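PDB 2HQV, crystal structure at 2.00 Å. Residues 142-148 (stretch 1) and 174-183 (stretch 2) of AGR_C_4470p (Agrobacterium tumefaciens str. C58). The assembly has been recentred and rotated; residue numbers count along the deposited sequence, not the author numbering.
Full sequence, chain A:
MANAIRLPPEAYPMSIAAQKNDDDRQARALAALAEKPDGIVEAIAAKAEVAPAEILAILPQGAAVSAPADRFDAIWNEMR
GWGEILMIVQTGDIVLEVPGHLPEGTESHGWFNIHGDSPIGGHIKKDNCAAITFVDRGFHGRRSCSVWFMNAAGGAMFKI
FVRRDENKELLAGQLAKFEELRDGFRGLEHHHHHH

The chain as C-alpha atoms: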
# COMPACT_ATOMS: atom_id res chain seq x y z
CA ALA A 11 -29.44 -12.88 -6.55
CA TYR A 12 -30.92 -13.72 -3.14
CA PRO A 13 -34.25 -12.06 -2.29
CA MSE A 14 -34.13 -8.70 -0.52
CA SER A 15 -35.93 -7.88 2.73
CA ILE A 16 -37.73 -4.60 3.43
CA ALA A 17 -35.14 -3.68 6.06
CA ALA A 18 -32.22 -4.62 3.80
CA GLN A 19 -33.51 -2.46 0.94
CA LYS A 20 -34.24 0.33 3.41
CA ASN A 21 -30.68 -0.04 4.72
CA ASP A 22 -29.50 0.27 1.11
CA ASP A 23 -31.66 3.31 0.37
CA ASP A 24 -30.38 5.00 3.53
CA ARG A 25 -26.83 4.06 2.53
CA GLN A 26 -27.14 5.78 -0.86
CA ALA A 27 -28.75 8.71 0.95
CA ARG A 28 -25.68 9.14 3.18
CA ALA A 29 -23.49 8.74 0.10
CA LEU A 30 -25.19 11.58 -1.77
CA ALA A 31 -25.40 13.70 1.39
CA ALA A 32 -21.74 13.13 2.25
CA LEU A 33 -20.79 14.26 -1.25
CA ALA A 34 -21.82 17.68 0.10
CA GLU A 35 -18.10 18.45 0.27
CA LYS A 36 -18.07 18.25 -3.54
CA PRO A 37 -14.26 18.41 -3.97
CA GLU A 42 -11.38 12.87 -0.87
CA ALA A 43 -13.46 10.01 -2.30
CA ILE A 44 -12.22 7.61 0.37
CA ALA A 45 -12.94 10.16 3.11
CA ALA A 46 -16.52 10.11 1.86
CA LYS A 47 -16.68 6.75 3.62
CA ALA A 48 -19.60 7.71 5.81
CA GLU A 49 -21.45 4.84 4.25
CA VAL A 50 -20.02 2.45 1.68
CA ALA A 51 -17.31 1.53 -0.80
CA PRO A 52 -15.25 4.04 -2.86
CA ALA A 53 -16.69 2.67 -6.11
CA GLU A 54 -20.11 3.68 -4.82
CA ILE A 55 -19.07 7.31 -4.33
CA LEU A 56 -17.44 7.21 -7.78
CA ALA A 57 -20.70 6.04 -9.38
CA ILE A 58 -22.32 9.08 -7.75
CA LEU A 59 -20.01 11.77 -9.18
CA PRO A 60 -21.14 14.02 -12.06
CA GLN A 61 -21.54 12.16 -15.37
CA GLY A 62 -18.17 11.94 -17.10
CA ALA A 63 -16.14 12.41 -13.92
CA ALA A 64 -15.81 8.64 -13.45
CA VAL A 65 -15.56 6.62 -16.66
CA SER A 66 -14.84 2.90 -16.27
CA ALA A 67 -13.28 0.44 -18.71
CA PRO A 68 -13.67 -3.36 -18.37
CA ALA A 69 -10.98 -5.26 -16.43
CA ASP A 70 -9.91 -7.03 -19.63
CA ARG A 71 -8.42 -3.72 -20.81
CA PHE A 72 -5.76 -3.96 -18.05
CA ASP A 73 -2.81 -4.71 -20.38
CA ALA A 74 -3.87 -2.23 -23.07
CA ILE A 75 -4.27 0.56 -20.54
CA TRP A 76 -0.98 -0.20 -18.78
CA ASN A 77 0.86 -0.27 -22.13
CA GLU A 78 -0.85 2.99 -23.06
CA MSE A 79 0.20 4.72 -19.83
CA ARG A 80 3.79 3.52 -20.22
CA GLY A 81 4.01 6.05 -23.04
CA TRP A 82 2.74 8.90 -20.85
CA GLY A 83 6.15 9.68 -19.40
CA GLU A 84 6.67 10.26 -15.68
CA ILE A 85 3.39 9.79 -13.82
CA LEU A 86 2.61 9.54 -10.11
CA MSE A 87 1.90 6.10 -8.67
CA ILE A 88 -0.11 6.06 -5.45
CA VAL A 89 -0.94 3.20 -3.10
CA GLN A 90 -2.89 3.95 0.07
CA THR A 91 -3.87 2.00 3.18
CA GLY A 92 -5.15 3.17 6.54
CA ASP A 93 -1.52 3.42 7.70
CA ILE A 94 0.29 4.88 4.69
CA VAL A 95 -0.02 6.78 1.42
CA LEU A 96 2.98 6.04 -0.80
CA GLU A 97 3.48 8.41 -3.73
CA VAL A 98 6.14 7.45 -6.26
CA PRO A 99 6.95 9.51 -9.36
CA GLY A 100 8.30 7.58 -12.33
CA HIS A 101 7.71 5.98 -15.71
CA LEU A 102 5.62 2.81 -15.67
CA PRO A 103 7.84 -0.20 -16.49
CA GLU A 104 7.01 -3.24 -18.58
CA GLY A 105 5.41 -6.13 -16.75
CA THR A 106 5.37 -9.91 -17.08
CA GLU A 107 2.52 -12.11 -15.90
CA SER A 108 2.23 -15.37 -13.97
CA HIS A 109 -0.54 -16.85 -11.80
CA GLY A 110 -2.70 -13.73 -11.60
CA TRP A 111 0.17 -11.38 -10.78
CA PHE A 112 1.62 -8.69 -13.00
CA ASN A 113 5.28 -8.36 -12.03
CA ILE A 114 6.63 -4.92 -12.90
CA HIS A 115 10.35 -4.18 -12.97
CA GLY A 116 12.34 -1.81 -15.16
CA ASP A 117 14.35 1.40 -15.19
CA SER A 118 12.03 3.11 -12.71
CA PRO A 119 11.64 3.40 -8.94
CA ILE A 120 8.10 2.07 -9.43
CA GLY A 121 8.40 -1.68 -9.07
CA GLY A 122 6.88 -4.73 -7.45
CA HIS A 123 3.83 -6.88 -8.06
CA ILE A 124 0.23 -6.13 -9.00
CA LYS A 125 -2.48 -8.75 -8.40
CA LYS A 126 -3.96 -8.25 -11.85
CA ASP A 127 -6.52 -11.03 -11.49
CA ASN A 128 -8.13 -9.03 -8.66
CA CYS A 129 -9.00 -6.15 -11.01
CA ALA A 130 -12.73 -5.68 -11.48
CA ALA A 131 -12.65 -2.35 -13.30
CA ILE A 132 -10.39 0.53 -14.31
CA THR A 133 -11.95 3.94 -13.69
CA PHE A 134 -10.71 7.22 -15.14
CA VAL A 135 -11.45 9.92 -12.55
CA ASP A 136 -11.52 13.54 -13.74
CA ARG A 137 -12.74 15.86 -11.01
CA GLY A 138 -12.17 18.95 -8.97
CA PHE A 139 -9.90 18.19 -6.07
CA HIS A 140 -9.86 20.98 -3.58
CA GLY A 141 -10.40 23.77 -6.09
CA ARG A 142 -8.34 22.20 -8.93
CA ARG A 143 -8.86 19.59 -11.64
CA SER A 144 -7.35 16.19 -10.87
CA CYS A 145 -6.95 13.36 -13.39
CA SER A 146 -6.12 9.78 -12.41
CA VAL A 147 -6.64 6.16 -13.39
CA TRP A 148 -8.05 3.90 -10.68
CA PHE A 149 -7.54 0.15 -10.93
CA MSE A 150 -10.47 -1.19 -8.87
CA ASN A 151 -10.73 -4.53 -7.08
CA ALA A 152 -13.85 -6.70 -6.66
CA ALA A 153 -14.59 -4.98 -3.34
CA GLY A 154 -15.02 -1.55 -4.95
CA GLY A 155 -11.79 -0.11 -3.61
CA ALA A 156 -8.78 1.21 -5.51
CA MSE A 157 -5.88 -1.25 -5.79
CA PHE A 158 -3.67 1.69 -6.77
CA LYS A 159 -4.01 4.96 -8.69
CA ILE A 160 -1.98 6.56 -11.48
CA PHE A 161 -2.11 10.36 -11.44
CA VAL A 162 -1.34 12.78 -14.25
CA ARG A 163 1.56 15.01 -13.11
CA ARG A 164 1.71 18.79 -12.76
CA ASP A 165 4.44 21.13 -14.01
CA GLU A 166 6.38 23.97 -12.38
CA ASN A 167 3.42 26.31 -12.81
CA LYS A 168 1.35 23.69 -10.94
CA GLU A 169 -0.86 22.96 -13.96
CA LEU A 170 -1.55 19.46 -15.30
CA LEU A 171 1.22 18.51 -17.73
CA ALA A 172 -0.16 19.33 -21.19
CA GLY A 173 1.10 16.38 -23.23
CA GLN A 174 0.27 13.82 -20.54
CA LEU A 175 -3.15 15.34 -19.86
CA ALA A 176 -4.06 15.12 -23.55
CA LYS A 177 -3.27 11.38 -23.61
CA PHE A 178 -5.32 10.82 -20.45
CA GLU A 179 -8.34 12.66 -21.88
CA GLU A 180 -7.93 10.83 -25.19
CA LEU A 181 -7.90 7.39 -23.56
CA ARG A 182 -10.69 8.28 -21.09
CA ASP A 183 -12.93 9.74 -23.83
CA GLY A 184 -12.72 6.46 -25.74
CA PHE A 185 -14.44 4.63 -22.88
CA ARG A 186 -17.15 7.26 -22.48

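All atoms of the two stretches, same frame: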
# COMPACT_ATOMS: atom_id res chain seq x y z
N ARG A 142 -8.89 22.53 -7.60
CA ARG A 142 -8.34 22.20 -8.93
C ARG A 142 -8.61 20.82 -9.56
O ARG A 142 -8.74 19.81 -8.88
CB ARG A 142 -6.82 22.47 -8.98
N ARG A 143 -8.65 20.82 -10.88
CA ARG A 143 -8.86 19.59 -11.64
C ARG A 143 -7.79 18.55 -11.33
O ARG A 143 -6.60 18.86 -11.27
CB ARG A 143 -8.86 19.90 -13.13
CG ARG A 143 -9.45 18.79 -13.97
CD ARG A 143 -9.10 18.99 -15.42
NE ARG A 143 -9.57 17.88 -16.25
CZ ARG A 143 -9.23 17.74 -17.53
NH1 ARG A 143 -8.43 18.61 -18.13
NH2 ARG A 143 -9.70 16.72 -18.22
N SER A 144 -8.23 17.31 -11.15
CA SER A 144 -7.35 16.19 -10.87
C SER A 144 -7.72 15.05 -11.82
O SER A 144 -8.90 14.72 -11.98
CB SER A 144 -7.54 15.75 -9.42
OG SER A 144 -6.94 14.50 -9.15
N CYS A 145 -6.72 14.46 -12.46
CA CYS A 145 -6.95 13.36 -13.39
C CYS A 145 -6.14 12.13 -12.98
O CYS A 145 -4.92 12.21 -12.84
CB CYS A 145 -6.58 13.79 -14.81
SG CYS A 145 -7.60 15.15 -15.47
N SER A 146 -6.81 11.00 -12.81
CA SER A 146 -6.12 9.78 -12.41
C SER A 146 -6.82 8.54 -12.94
O SER A 146 -7.98 8.59 -13.38
CB SER A 146 -6.04 9.72 -10.87
OG SER A 146 -7.33 9.87 -10.29
N VAL A 147 -6.10 7.42 -12.93
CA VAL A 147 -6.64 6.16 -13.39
C VAL A 147 -6.65 5.20 -12.21
O VAL A 147 -5.60 4.84 -11.66
CB VAL A 147 -5.79 5.57 -14.54
CG1 VAL A 147 -6.45 4.31 -15.09
CG2 VAL A 147 -5.62 6.62 -15.64
N TRP A 148 -7.86 4.79 -11.81
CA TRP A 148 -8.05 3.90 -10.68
C TRP A 148 -8.26 2.44 -11.08
O TRP A 148 -9.22 2.12 -11.78
CB TRP A 148 -9.28 4.34 -9.88
CG TRP A 148 -9.18 5.68 -9.20
CD1 TRP A 148 -8.54 6.80 -9.68
CD2 TRP A 148 -9.78 6.06 -7.96
NE1 TRP A 148 -8.70 7.84 -8.80
CE2 TRP A 148 -9.45 7.42 -7.74
CE3 TRP A 148 -10.55 5.38 -7.01
CZ2 TRP A 148 -9.89 8.12 -6.60
CZ3 TRP A 148 -10.98 6.08 -5.88
CH2 TRP A 148 -10.65 7.43 -5.68
N GLN A 174 0.78 14.97 -21.29
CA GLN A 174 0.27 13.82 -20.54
C GLN A 174 -1.24 13.91 -20.39
O GLN A 174 -1.96 12.93 -20.60
CB GLN A 174 0.92 13.79 -19.17
CG GLN A 174 0.80 12.46 -18.46
CD GLN A 174 1.68 12.40 -17.24
OE1 GLN A 174 1.29 12.83 -16.16
NE2 GLN A 174 2.89 11.87 -17.41
N LEU A 175 -1.72 15.10 -20.03
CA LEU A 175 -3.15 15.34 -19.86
C LEU A 175 -3.92 14.98 -21.12
O LEU A 175 -4.96 14.34 -21.05
CB LEU A 175 -3.40 16.81 -19.51
CG LEU A 175 -4.86 17.24 -19.37
CD1 LEU A 175 -5.55 16.36 -18.32
CD2 LEU A 175 -4.94 18.71 -18.97
N ALA A 176 -3.41 15.41 -22.28
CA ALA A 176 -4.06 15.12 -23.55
C ALA A 176 -4.23 13.61 -23.77
O ALA A 176 -5.29 13.16 -24.23
CB ALA A 176 -3.26 15.73 -24.71
N LYS A 177 -3.20 12.83 -23.44
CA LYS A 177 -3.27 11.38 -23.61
C LYS A 177 -4.29 10.76 -22.65
O LYS A 177 -4.99 9.82 -23.00
CB LYS A 177 -1.89 10.75 -23.37
CG LYS A 177 -0.82 11.25 -24.34
CD LYS A 177 0.53 10.61 -24.07
CE LYS A 177 1.59 11.11 -25.05
NZ LYS A 177 2.91 10.46 -24.80
N PHE A 178 -4.36 11.30 -21.44
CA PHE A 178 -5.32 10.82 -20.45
C PHE A 178 -6.74 11.05 -20.99
O PHE A 178 -7.56 10.13 -21.07
CB PHE A 178 -5.15 11.57 -19.13
CG PHE A 178 -6.30 11.38 -18.17
CD1 PHE A 178 -6.32 10.30 -17.29
CD2 PHE A 178 -7.38 12.25 -18.18
CE1 PHE A 178 -7.41 10.09 -16.44
CE2 PHE A 178 -8.48 12.05 -17.33
CZ PHE A 178 -8.48 10.96 -16.45
N GLU A 179 -7.03 12.30 -21.36
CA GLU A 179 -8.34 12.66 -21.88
C GLU A 179 -8.72 11.80 -23.09
O GLU A 179 -9.85 11.32 -23.19
CB GLU A 179 -8.35 14.14 -22.27
CG GLU A 179 -7.91 15.07 -21.15
CD GLU A 179 -8.01 16.53 -21.54
OE1 GLU A 179 -7.63 16.86 -22.68
OE2 GLU A 179 -8.45 17.35 -20.70
N GLU A 180 -7.76 11.62 -23.99
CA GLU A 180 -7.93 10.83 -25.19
C GLU A 180 -8.36 9.40 -24.83
O GLU A 180 -9.37 8.90 -25.32
CB GLU A 180 -6.60 10.81 -25.95
CG GLU A 180 -6.62 10.17 -27.32
CD GLU A 180 -5.20 9.93 -27.83
OE1 GLU A 180 -4.35 10.84 -27.68
OE2 GLU A 180 -4.93 8.84 -28.38
N LEU A 181 -7.59 8.75 -23.98
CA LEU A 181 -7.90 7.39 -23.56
C LEU A 181 -9.24 7.32 -22.83
O LEU A 181 -10.08 6.46 -23.13
CB LEU A 181 -6.78 6.85 -22.68
CG LEU A 181 -6.90 5.39 -22.24
CD1 LEU A 181 -6.97 4.48 -23.47
CD2 LEU A 181 -5.71 5.03 -21.37
N ARG A 182 -9.44 8.23 -21.87
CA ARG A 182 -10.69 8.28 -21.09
C ARG A 182 -11.91 8.51 -22.00
O ARG A 182 -12.92 7.83 -21.85
CB ARG A 182 -10.60 9.39 -20.03
CG ARG A 182 -11.82 9.51 -19.09
CD ARG A 182 -12.97 10.35 -19.67
NE ARG A 182 -12.77 11.79 -19.51
CZ ARG A 182 -11.96 12.52 -20.26
NH1 ARG A 182 -11.26 11.94 -21.23
NH2 ARG A 182 -11.84 13.83 -20.05
N ASP A 183 -11.81 9.46 -22.93
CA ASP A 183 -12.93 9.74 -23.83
C ASP A 183 -13.38 8.49 -24.59
O ASP A 183 -14.58 8.27 -24.79
CB ASP A 183 -12.56 10.81 -24.87
CG ASP A 183 -12.39 12.18 -24.25
OD1 ASP A 183 -12.92 12.42 -23.14
OD2 ASP A 183 -11.73 13.04 -24.89

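The strand 142-148 crosses the helix 174-183 at 58°, with the two axes 9.6 Å apart at their closest; in the nearest CA pair, C145 CA lies 7.7 Å from F178 CA. The first residue, R142, is modelled only to CB and remains out of reach.

R143 points its CA-to-CB bond toward the helix and extends with chi1 to chi3 all t, which carries its guanidinium to E179. Two hydrogen bonds converge on one carboxylate oxygen: NH1 of R143 to OE2 of E179 at 2.9 Å (N-H...O angle 144°) and NH2 of R143 to the same OE2 at 2.8 Å (146°). Because this oxygen lies near the guanidinium plane, both terminal nitrogens can direct hydrogens at it, and the opposite charges make the pair a salt bridge. L175 CD1 lies over one face of the R143 guanidinium, while the closest approach between the two residues is L175 CD2 to R143 NH1, 3.6 Å. A like charge also sits nearby, with R182 NH2 4.0 Å from R143 NH2.

S144 makes no contact. C145, next to point toward the helix, is buried. Its CB stands 3.7 Å from the centroid of the F178 ring and only 15° off the ring normal, a CH-pi contact over the face. Its SG is 4.4 Å from that centroid but 39° off the normal, so the sulfur approaches obliquely; SG also packs 3.7 Å from CD1 of L175.

S146 turns its CA-to-CB bond away and meets the helix through its backbone, where its O lies 3.5 Å from CE1 of F178, at the ring edge. Its OG instead accepts a hydrogen bond from NE1 of W148 (2.9 Å, 140°) within the strand. V147 points sideways, yet its CG2 reaches the same ring edge, 4.0 Å from F178 CE1. W148 itself does not touch the helix.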